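Local coordinates for nitrogenase molybdenum-iron protein alpha chain (Clostridium pasteurianum, PDB 4WES) that forms, with its beta partner, the molybdenum-iron component of nitrogenase, which carries the iron-molybdenum cofactor and reduces dinitrogen to ammonium, at residues K283-G291 with T350-F358; R372-V380 with S425-E433. All blocks are in the same frame, centred on the assembly; numbering follows the deposited sequence. Where two conformers were deposited one is given.

Contact 1: residues K283-G291 with T350-F358; sequences KCNFIGVDG and TYMNMLKSF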
loop_
_atom_site.group_PDB
_atom_site.type_symbol
_atom_site.label_atom_id
_atom_site.label_comp_id
_atom_site.label_asym_id
_atom_site.label_seq_id
_atom_site.Cartn_x
_atom_site.Cartn_y
_atom_site.Cartn_z
ATOM N N LYS A 283 -36.270 -31.982 8.871
ATOM C CA LYS A 283 -35.041 -31.315 9.286
ATOM C C LYS A 283 -33.905 -31.790 8.426
ATOM O O LYS A 283 -33.778 -32.965 8.159
ATOM C CB LYS A 283 -34.769 -31.617 10.764
ATOM C CG LYS A 283 -33.596 -30.824 11.364
ATOM C CD LYS A 283 -33.944 -29.347 11.512
ATOM C CE LYS A 283 -32.755 -28.480 11.914
ATOM N NZ LYS A 283 -31.615 -28.533 10.961
ATOM N N CYS A 284 -33.104 -30.863 7.934
ATOM C CA CYS A 284 -31.904 -31.197 7.163
ATOM C C CYS A 284 -30.672 -30.593 7.848
ATOM O O CYS A 284 -30.777 -29.695 8.684
ATOM C CB CYS A 284 -31.969 -30.661 5.729
ATOM S SG CYS A 284 -32.001 -28.856 5.556
ATOM N N ASN A 285 -29.505 -31.092 7.468
ATOM C CA ASN A 285 -28.272 -30.430 7.863
ATOM C C ASN A 285 -27.239 -30.654 6.789
ATOM O O ASN A 285 -26.653 -31.731 6.674
ATOM C CB ASN A 285 -27.763 -30.943 9.204
ATOM C CG ASN A 285 -26.530 -30.180 9.628
ATOM O OD1 ASN A 285 -26.255 -29.123 9.093
ATOM N ND2 ASN A 285 -25.796 -30.695 10.609
ATOM N N PHE A 286 -26.987 -29.599 6.027
ATOM C CA PHE A 286 -26.006 -29.644 4.950
ATOM C C PHE A 286 -24.593 -29.255 5.415
ATOM O O PHE A 286 -23.729 -29.010 4.587
ATOM C CB PHE A 286 -26.436 -28.760 3.777
ATOM C CG PHE A 286 -27.575 -29.324 2.989
ATOM C CD1 PHE A 286 -28.883 -28.895 3.190
ATOM C CD2 PHE A 286 -27.336 -30.268 2.015
ATOM C CE1 PHE A 286 -29.916 -29.451 2.443
ATOM C CE2 PHE A 286 -28.374 -30.793 1.268
ATOM C CZ PHE A 286 -29.663 -30.380 1.488
ATOM N N ILE A 287 -24.344 -29.249 6.730
ATOM C CA ILE A 287 -23.008 -28.959 7.232
ATOM C C ILE A 287 -22.370 -30.243 7.787
ATOM O O ILE A 287 -22.967 -30.963 8.601
ATOM C CB ILE A 287 -23.084 -27.850 8.285
ATOM C CG1 ILE A 287 -23.709 -26.602 7.659
ATOM C CG2 ILE A 287 -21.701 -27.527 8.801
ATOM C CD1 ILE A 287 -24.316 -25.616 8.622
ATOM N N GLY A 288 -21.176 -30.551 7.287
ATOM C CA GLY A 288 -20.445 -31.738 7.657
ATOM C C GLY A 288 -20.750 -32.909 6.775
ATOM O O GLY A 288 -21.897 -33.105 6.365
ATOM N N VAL A 289 -19.769 -33.757 6.523
ATOM C CA VAL A 289 -20.005 -34.933 5.664
ATOM C C VAL A 289 -21.143 -35.766 6.225
ATOM O O VAL A 289 -22.048 -36.177 5.491
ATOM C CB VAL A 289 -18.737 -35.802 5.568
ATOM C CG1 VAL A 289 -19.010 -37.099 4.826
ATOM C CG2 VAL A 289 -17.622 -35.056 4.845
ATOM N N ASP A 290 -21.101 -36.085 7.518
ATOM C CA ASP A 290 -22.142 -36.972 8.050
ATOM C C ASP A 290 -23.520 -36.332 7.956
ATOM O O ASP A 290 -24.509 -36.998 7.637
ATOM C CB ASP A 290 -21.835 -37.400 9.493
ATOM C CG ASP A 290 -20.657 -38.338 9.615
ATOM O OD1 ASP A 290 -20.225 -38.924 8.628
ATOM O OD2 ASP A 290 -20.171 -38.503 10.735
ATOM N N GLY A 291 -23.573 -35.032 8.206
ATOM C CA GLY A 291 -24.826 -34.310 8.091
ATOM C C GLY A 291 -25.401 -34.339 6.692
ATOM O O GLY A 291 -26.574 -34.670 6.497
ATOM N N THR A 350 -25.556 -27.476 14.329
ATOM C CA THR A 350 -25.312 -28.037 12.997
ATOM C C THR A 350 -23.825 -28.274 12.693
ATOM O O THR A 350 -23.519 -29.128 11.878
ATOM C CB THR A 350 -26.025 -27.220 11.928
ATOM O OG1 THR A 350 -25.583 -25.881 12.027
ATOM C CG2 THR A 350 -27.516 -27.343 12.066
ATOM N N TYR A 351 -22.916 -27.514 13.334
ATOM C CA TYR A 351 -21.481 -27.729 13.154
ATOM C C TYR A 351 -20.895 -28.908 13.958
ATOM O O TYR A 351 -19.739 -29.274 13.766
ATOM C CB TYR A 351 -20.694 -26.411 13.413
ATOM C CG TYR A 351 -20.696 -25.552 12.169
ATOM C CD1 TYR A 351 -19.603 -25.562 11.328
ATOM C CD2 TYR A 351 -21.788 -24.770 11.822
ATOM C CE1 TYR A 351 -19.622 -24.866 10.143
ATOM C CE2 TYR A 351 -21.824 -24.045 10.627
ATOM C CZ TYR A 351 -20.736 -24.087 9.783
ATOM O OH TYR A 351 -20.724 -23.455 8.575
ATOM N N MET A 352 -21.681 -29.489 14.857
ATOM C CA MET A 352 -21.125 -30.507 15.755
ATOM C C MET A 352 -20.634 -31.744 15.026
ATOM O O MET A 352 -19.588 -32.305 15.399
ATOM C CB MET A 352 -22.168 -30.908 16.794
ATOM C CG MET A 352 -22.287 -29.874 17.898
ATOM S SD MET A 352 -23.542 -30.315 19.105
ATOM C CE MET A 352 -23.194 -29.088 20.361
ATOM N N ASN A 353 -21.377 -32.241 14.028
ATOM C CA ASN A 353 -20.966 -33.497 13.422
ATOM C C ASN A 353 -19.648 -33.377 12.654
ATOM O O ASN A 353 -18.875 -34.328 12.604
ATOM C CB ASN A 353 -22.070 -34.105 12.547
ATOM C CG ASN A 353 -22.208 -33.448 11.168
ATOM O OD1 ASN A 353 -21.527 -33.820 10.219
ATOM N ND2 ASN A 353 -23.079 -32.475 11.049
ATOM N N MET A 354 -19.384 -32.181 12.114
ATOM C CA MET A 354 -18.143 -31.939 11.402
ATOM C C MET A 354 -16.982 -31.977 12.394
ATOM O O MET A 354 -15.968 -32.662 12.175
ATOM C CB MET A 354 -18.229 -30.609 10.662
ATOM C CG MET A 354 -16.973 -30.317 9.871
ATOM S SD MET A 354 -17.217 -29.291 8.439
ATOM C CE MET A 354 -18.066 -27.860 9.123
ATOM N N LEU A 355 -17.112 -31.267 13.510
ATOM C CA LEU A 355 -16.062 -31.315 14.535
ATOM C C LEU A 355 -15.823 -32.738 15.026
ATOM O O LEU A 355 -14.668 -33.163 15.187
ATOM C CB LEU A 355 -16.414 -30.398 15.693
ATOM C CG LEU A 355 -16.396 -28.906 15.338
ATOM C CD1 LEU A 355 -16.843 -28.078 16.522
ATOM C CD2 LEU A 355 -15.033 -28.443 14.871
ATOM N N LYS A 356 -16.906 -33.485 15.239
ATOM C CA LYS A 356 -16.745 -34.844 15.734
ATOM C C LYS A 356 -15.995 -35.711 14.717
ATOM O O LYS A 356 -15.125 -36.496 15.099
ATOM C CB LYS A 356 -18.102 -35.467 16.034
ATOM C CG LYS A 356 -17.990 -36.829 16.702
ATOM C CD LYS A 356 -19.329 -37.352 17.180
ATOM C CE LYS A 356 -19.181 -38.743 17.794
ATOM N NZ LYS A 356 -20.532 -39.325 18.010
ATOM N N SER A 357 -16.297 -35.558 13.432
ATOM C CA SER A 357 -15.568 -36.282 12.410
ATOM C C SER A 357 -14.087 -35.943 12.365
ATOM O O SER A 357 -13.262 -36.818 12.051
ATOM C CB SER A 357 -16.172 -36.042 11.025
ATOM O OG SER A 357 -17.463 -36.601 10.926
ATOM N N PHE A 358 -13.725 -34.717 12.735
ATOM C CA PHE A 358 -12.331 -34.298 12.802
ATOM C C PHE A 358 -11.632 -34.778 14.096
ATOM O O PHE A 358 -10.435 -34.537 14.271
ATOM C CB PHE A 358 -12.216 -32.763 12.770
ATOM C CG PHE A 358 -12.648 -32.075 11.481
ATOM C CD1 PHE A 358 -13.055 -32.766 10.335
ATOM C CD2 PHE A 358 -12.618 -30.707 11.440
ATOM C CE1 PHE A 358 -13.408 -32.047 9.207
ATOM C CE2 PHE A 358 -12.976 -30.000 10.327
ATOM C CZ PHE A 358 -13.379 -30.672 9.199
HETATM O O HOH W 1 -21.345 -30.348 11.108
HETATM O O HOH W 2 -19.217 -35.097 9.494
HETATM O O HOH W 3 -19.800 -37.008 12.937
HETATM O O HOH W 4 -17.502 -39.032 8.868
#
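With CG anti to its backbone nitrogen (chi1 -177°), N285 extends its amide toward T350, while N353, with CG between its own nitrogen and carbonyl carbon (chi1 78°), reaches back to the loop at I287. N285 ND2 gives a nearly straight bond of 3.0 Å to T350 O, received on a lone pair in the carbonyl plane. The other end of this amide is fixed by an Asx turn, in which OD1 accepts from I287 N, and by a further hydrogen bond from Q261. N353 ND2 donates to I287 O at 2.9 Å, and N353 OD1 accepts a weak hydrogen bond from G291 N, in the first turn of helix 289-303. Here G288, the N-cap residue, packs its CA 3.9 Å from M354 CB. Beside this polar patch, I287, in one of its two conformers, sets CG2 over the centre of the Y351 ring, a CH-pi contact of 3.6 Å to the centroid. Water 1 donates to T350 O and accepts from M354 N, whereas water 2 joins D290 N to N353 OD1. Both amides thus use donor and acceptor ends, which fixes their flips and lets side chains and waters satisfy backbone groups where loop and helix meet.

Contact 2: residues R372-V380 with S425-E433; sequences RDDYEGREV and SSYGGMMKE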
loop_
_atom_site.group_PDB
_atom_site.type_symbol
_atom_site.label_atom_id
_atom_site.label_comp_id
_atom_site.label_asym_id
_atom_site.label_seq_id
_atom_site.Cartn_x
_atom_site.Cartn_y
_atom_site.Cartn_z
ATOM N N ARG A 372 -36.555 -23.547 23.916
ATOM C CA ARG A 372 -36.368 -24.865 24.520
ATOM C C ARG A 372 -36.413 -25.970 23.473
ATOM O O ARG A 372 -35.696 -26.966 23.614
ATOM C CB ARG A 372 -37.407 -25.121 25.607
ATOM C CG ARG A 372 -37.097 -24.421 26.928
ATOM C CD ARG A 372 -38.103 -24.796 27.998
ATOM N NE ARG A 372 -38.088 -26.231 28.241
ATOM C CZ ARG A 372 -39.165 -26.962 28.422
ATOM N NH1 ARG A 372 -40.355 -26.404 28.576
ATOM N NH2 ARG A 372 -39.035 -28.269 28.484
ATOM N N ASP A 373 -37.246 -25.832 22.433
ATOM C CA ASP A 373 -37.326 -26.865 21.408
ATOM C C ASP A 373 -36.011 -27.060 20.649
ATOM O O ASP A 373 -35.722 -28.182 20.157
ATOM C CB ASP A 373 -38.513 -26.672 20.441
ATOM C CG ASP A 373 -38.756 -25.226 20.008
ATOM O OD1 ASP A 373 -38.760 -24.305 20.837
ATOM O OD2 ASP A 373 -39.051 -25.068 18.807
ATOM N N ASP A 374 -35.246 -25.991 20.438
ATOM C CA ASP A 374 -33.947 -26.140 19.774
ATOM C C ASP A 374 -32.946 -26.891 20.650
ATOM O O ASP A 374 -32.070 -27.587 20.133
ATOM C CB ASP A 374 -33.386 -24.785 19.390
ATOM C CG ASP A 374 -34.348 -24.018 18.499
ATOM O OD1 ASP A 374 -34.505 -24.407 17.326
ATOM O OD2 ASP A 374 -34.961 -23.074 19.025
ATOM N N TYR A 375 -33.013 -26.680 21.967
ATOM C CA TYR A 375 -32.144 -27.395 22.910
ATOM C C TYR A 375 -32.596 -28.828 23.136
ATOM O O TYR A 375 -31.773 -29.751 23.108
ATOM C CB TYR A 375 -32.105 -26.660 24.238
ATOM C CG TYR A 375 -31.352 -25.347 24.280
ATOM C CD1 TYR A 375 -29.969 -25.320 24.389
ATOM C CD2 TYR A 375 -32.014 -24.124 24.219
ATOM C CE1 TYR A 375 -29.253 -24.126 24.488
ATOM C CE2 TYR A 375 -31.329 -22.927 24.328
ATOM C CZ TYR A 375 -29.939 -22.922 24.468
ATOM O OH TYR A 375 -29.227 -21.772 24.563
ATOM N N GLU A 376 -33.884 -29.020 23.410
ATOM C CA GLU A 376 -34.452 -30.254 23.952
ATOM C C GLU A 376 -35.214 -31.083 22.938
ATOM O O GLU A 376 -35.584 -32.232 23.226
ATOM C CB GLU A 376 -35.384 -29.921 25.109
ATOM C CG GLU A 376 -34.743 -29.169 26.276
ATOM C CD GLU A 376 -35.716 -28.749 27.341
ATOM O OE1 GLU A 376 -36.583 -29.596 27.706
ATOM O OE2 GLU A 376 -35.640 -27.589 27.818
ATOM N N GLY A 377 -35.500 -30.498 21.784
ATOM C CA GLY A 377 -36.319 -31.094 20.763
ATOM C C GLY A 377 -37.748 -30.619 20.721
ATOM O O GLY A 377 -38.288 -30.126 21.723
ATOM N N ARG A 378 -38.369 -30.717 19.561
ATOM C CA ARG A 378 -39.730 -30.241 19.380
ATOM C C ARG A 378 -40.783 -30.955 20.215
ATOM O O ARG A 378 -41.895 -30.436 20.425
ATOM C CB ARG A 378 -40.128 -30.294 17.900
ATOM C CG ARG A 378 -39.467 -29.223 17.061
ATOM C CD ARG A 378 -39.837 -29.342 15.592
ATOM N NE ARG A 378 -41.267 -29.169 15.367
ATOM C CZ ARG A 378 -41.887 -28.005 15.178
ATOM N NH1 ARG A 378 -43.203 -27.996 15.002
ATOM N NH2 ARG A 378 -41.226 -26.866 15.103
ATOM N N GLU A 379 -40.446 -32.130 20.726
ATOM C CA GLU A 379 -41.374 -32.852 21.580
ATOM C C GLU A 379 -41.720 -32.062 22.834
ATOM O O GLU A 379 -42.748 -32.358 23.429
ATOM C CB GLU A 379 -40.834 -34.231 21.984
ATOM C CG GLU A 379 -39.469 -34.239 22.638
ATOM C CD GLU A 379 -38.328 -34.488 21.647
ATOM O OE1 GLU A 379 -38.253 -33.860 20.521
ATOM O OE2 GLU A 379 -37.478 -35.322 22.028
ATOM N N VAL A 380 -40.901 -31.081 23.229
ATOM C CA VAL A 380 -41.221 -30.317 24.440
ATOM C C VAL A 380 -42.158 -29.130 24.180
ATOM O O VAL A 380 -42.586 -28.470 25.131
ATOM C CB VAL A 380 -39.976 -29.837 25.210
ATOM C CG1 VAL A 380 -39.015 -30.986 25.463
ATOM C CG2 VAL A 380 -39.298 -28.656 24.518
ATOM N N SER A 425 -41.279 -33.490 9.961
ATOM C CA SER A 425 -41.901 -32.553 10.903
ATOM C C SER A 425 -41.369 -32.736 12.304
ATOM O O SER A 425 -42.111 -32.673 13.262
ATOM C CB SER A 425 -43.429 -32.694 10.829
ATOM O OG SER A 425 -43.830 -32.569 9.466
ATOM N N SER A 426 -40.062 -32.933 12.426
ATOM C CA SER A 426 -39.484 -33.153 13.737
ATOM C C SER A 426 -38.077 -32.603 13.784
ATOM O O SER A 426 -37.440 -32.334 12.754
ATOM C CB SER A 426 -39.537 -34.616 14.099
ATOM O OG SER A 426 -38.740 -35.346 13.243
ATOM N N TYR A 427 -37.591 -32.371 15.008
ATOM C CA TYR A 427 -36.224 -31.901 15.252
ATOM C C TYR A 427 -35.869 -32.324 16.645
ATOM O O TYR A 427 -36.513 -31.885 17.605
ATOM C CB TYR A 427 -36.144 -30.392 15.131
ATOM C CG TYR A 427 -34.783 -29.750 15.413
ATOM C CD1 TYR A 427 -33.595 -30.379 15.060
ATOM C CD2 TYR A 427 -34.702 -28.510 16.014
ATOM C CE1 TYR A 427 -32.382 -29.771 15.278
ATOM C CE2 TYR A 427 -33.483 -27.890 16.239
ATOM C CZ TYR A 427 -32.323 -28.524 15.878
ATOM O OH TYR A 427 -31.109 -27.875 16.055
ATOM N N GLY A 428 -34.852 -33.171 16.768
ATOM C CA GLY A 428 -34.470 -33.701 18.080
ATOM C C GLY A 428 -33.787 -32.734 19.011
ATOM O O GLY A 428 -33.706 -33.002 20.203
ATOM N N GLY A 429 -33.218 -31.653 18.478
ATOM C CA GLY A 429 -32.567 -30.645 19.292
ATOM C C GLY A 429 -31.104 -30.944 19.549
ATOM O O GLY A 429 -30.598 -32.050 19.296
ATOM N N MET A 430 -30.401 -29.949 20.056
ATOM C CA MET A 430 -28.946 -30.029 20.193
ATOM C C MET A 430 -28.483 -30.966 21.294
ATOM O O MET A 430 -27.500 -31.681 21.120
ATOM C CB MET A 430 -28.404 -28.625 20.407
ATOM C CG MET A 430 -26.882 -28.574 20.555
ATOM S SD MET A 430 -26.205 -26.916 20.422
ATOM C CE MET A 430 -26.704 -26.200 21.993
ATOM N N MET A 431 -29.177 -30.963 22.432
ATOM C CA MET A 431 -28.713 -31.730 23.582
ATOM C C MET A 431 -28.542 -33.231 23.218
ATOM O O MET A 431 -27.587 -33.888 23.655
ATOM C CB MET A 431 -29.684 -31.507 24.751
ATOM C CG MET A 431 -29.123 -31.693 26.152
ATOM S SD MET A 431 -30.441 -31.273 27.307
ATOM C CE MET A 431 -30.522 -29.463 27.351
ATOM N N LYS A 432 -29.484 -33.765 22.435
ATOM C CA LYS A 432 -29.465 -35.183 22.077
ATOM C C LYS A 432 -28.151 -35.564 21.432
ATOM O O LYS A 432 -27.672 -36.700 21.617
ATOM C CB LYS A 432 -30.606 -35.551 21.147
ATOM C CG LYS A 432 -31.840 -36.082 21.847
ATOM C CD LYS A 432 -33.034 -35.165 21.665
ATOM C CE LYS A 432 -34.380 -35.865 21.639
ATOM N NZ LYS A 432 -35.378 -34.867 21.194
ATOM N N GLU A 433 -27.568 -34.643 20.669
ATOM C CA GLU A 433 -26.358 -34.947 19.921
ATOM C C GLU A 433 -25.092 -34.840 20.763
ATOM O O GLU A 433 -24.061 -35.388 20.396
ATOM C CB GLU A 433 -26.278 -34.013 18.702
ATOM C CG GLU A 433 -25.178 -34.368 17.720
ATOM C CD GLU A 433 -25.429 -33.861 16.321
ATOM O OE1 GLU A 433 -26.598 -33.675 15.956
ATOM O OE2 GLU A 433 -24.426 -33.701 15.609
HETATM O O HOH W 5 -42.765 -31.579 15.788
HETATM O O HOH W 6 -39.087 -33.640 17.246
#
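The C-terminal end of helix 372-376 abuts the start of the short, weakly bonded helix 430-433, close to the pocket of the iron-molybdenum cofactor. Two carbonyls of the first receive backbone N-H groups of the second: M430 N donates to D374 O and M431 N to Y375 O, each over 2.9 Å. G377 then breaks the helix with a positive phi (100°), and G429 lies across from it; the two glycines meet with their CA atoms 4.1 Å apart. Beyond the break R378 N donates to Y427 O at 2.9 Å. The R378 side chain runs over the stem of Y427, R378 CD 3.9 Å from Y427 CB, and water 5 links its NE to S425 O; its NH1 is paired with E271. D374 places OD1 in the plane of the Y427 ring, at the edge, 3.8 Å from Y427 CE2, while its carboxylate is bound by H263 and R264, the two residues after the cluster ligand C262. M430, its CG anti to the backbone nitrogen (chi1 -180°) and its chain bent at chi3 (73°), lies alongside Y375 with M430 CE 4.1 Å from Y375 CE1; the Y375 hydroxyl bonds to D442. K432 and E379 form a salt bridge whose modelled length is doubtful. The arrangement is that of a helix C terminus whose last carbonyls meet the N-terminal amides of another helix, with the D374 side chain about 8 Å from the iron-molybdenum cofactor.

In the fold
Leaving strand 281-283, the chain enters contact 1 and runs through helices 289-303 and 306-334, strand 338-343 and helix 347-350 before 350-358 returns to close that loop of 58 residues. Strand 361-367 follows, then helix 372-376, where contact 2 opens; it closes at 425-433 after 44 residues that include helix 411-419. The two loops lie in series, neither nested nor crossed, with centres about 16 Å apart. They nevertheless touch: K283 packs against S426 and Y427, and M352 against M430. Together they join the edge of the parallel sheet ending in strand 281-283 to connections of the mixed sheet containing strands 338-343, 361-367 and 439-441.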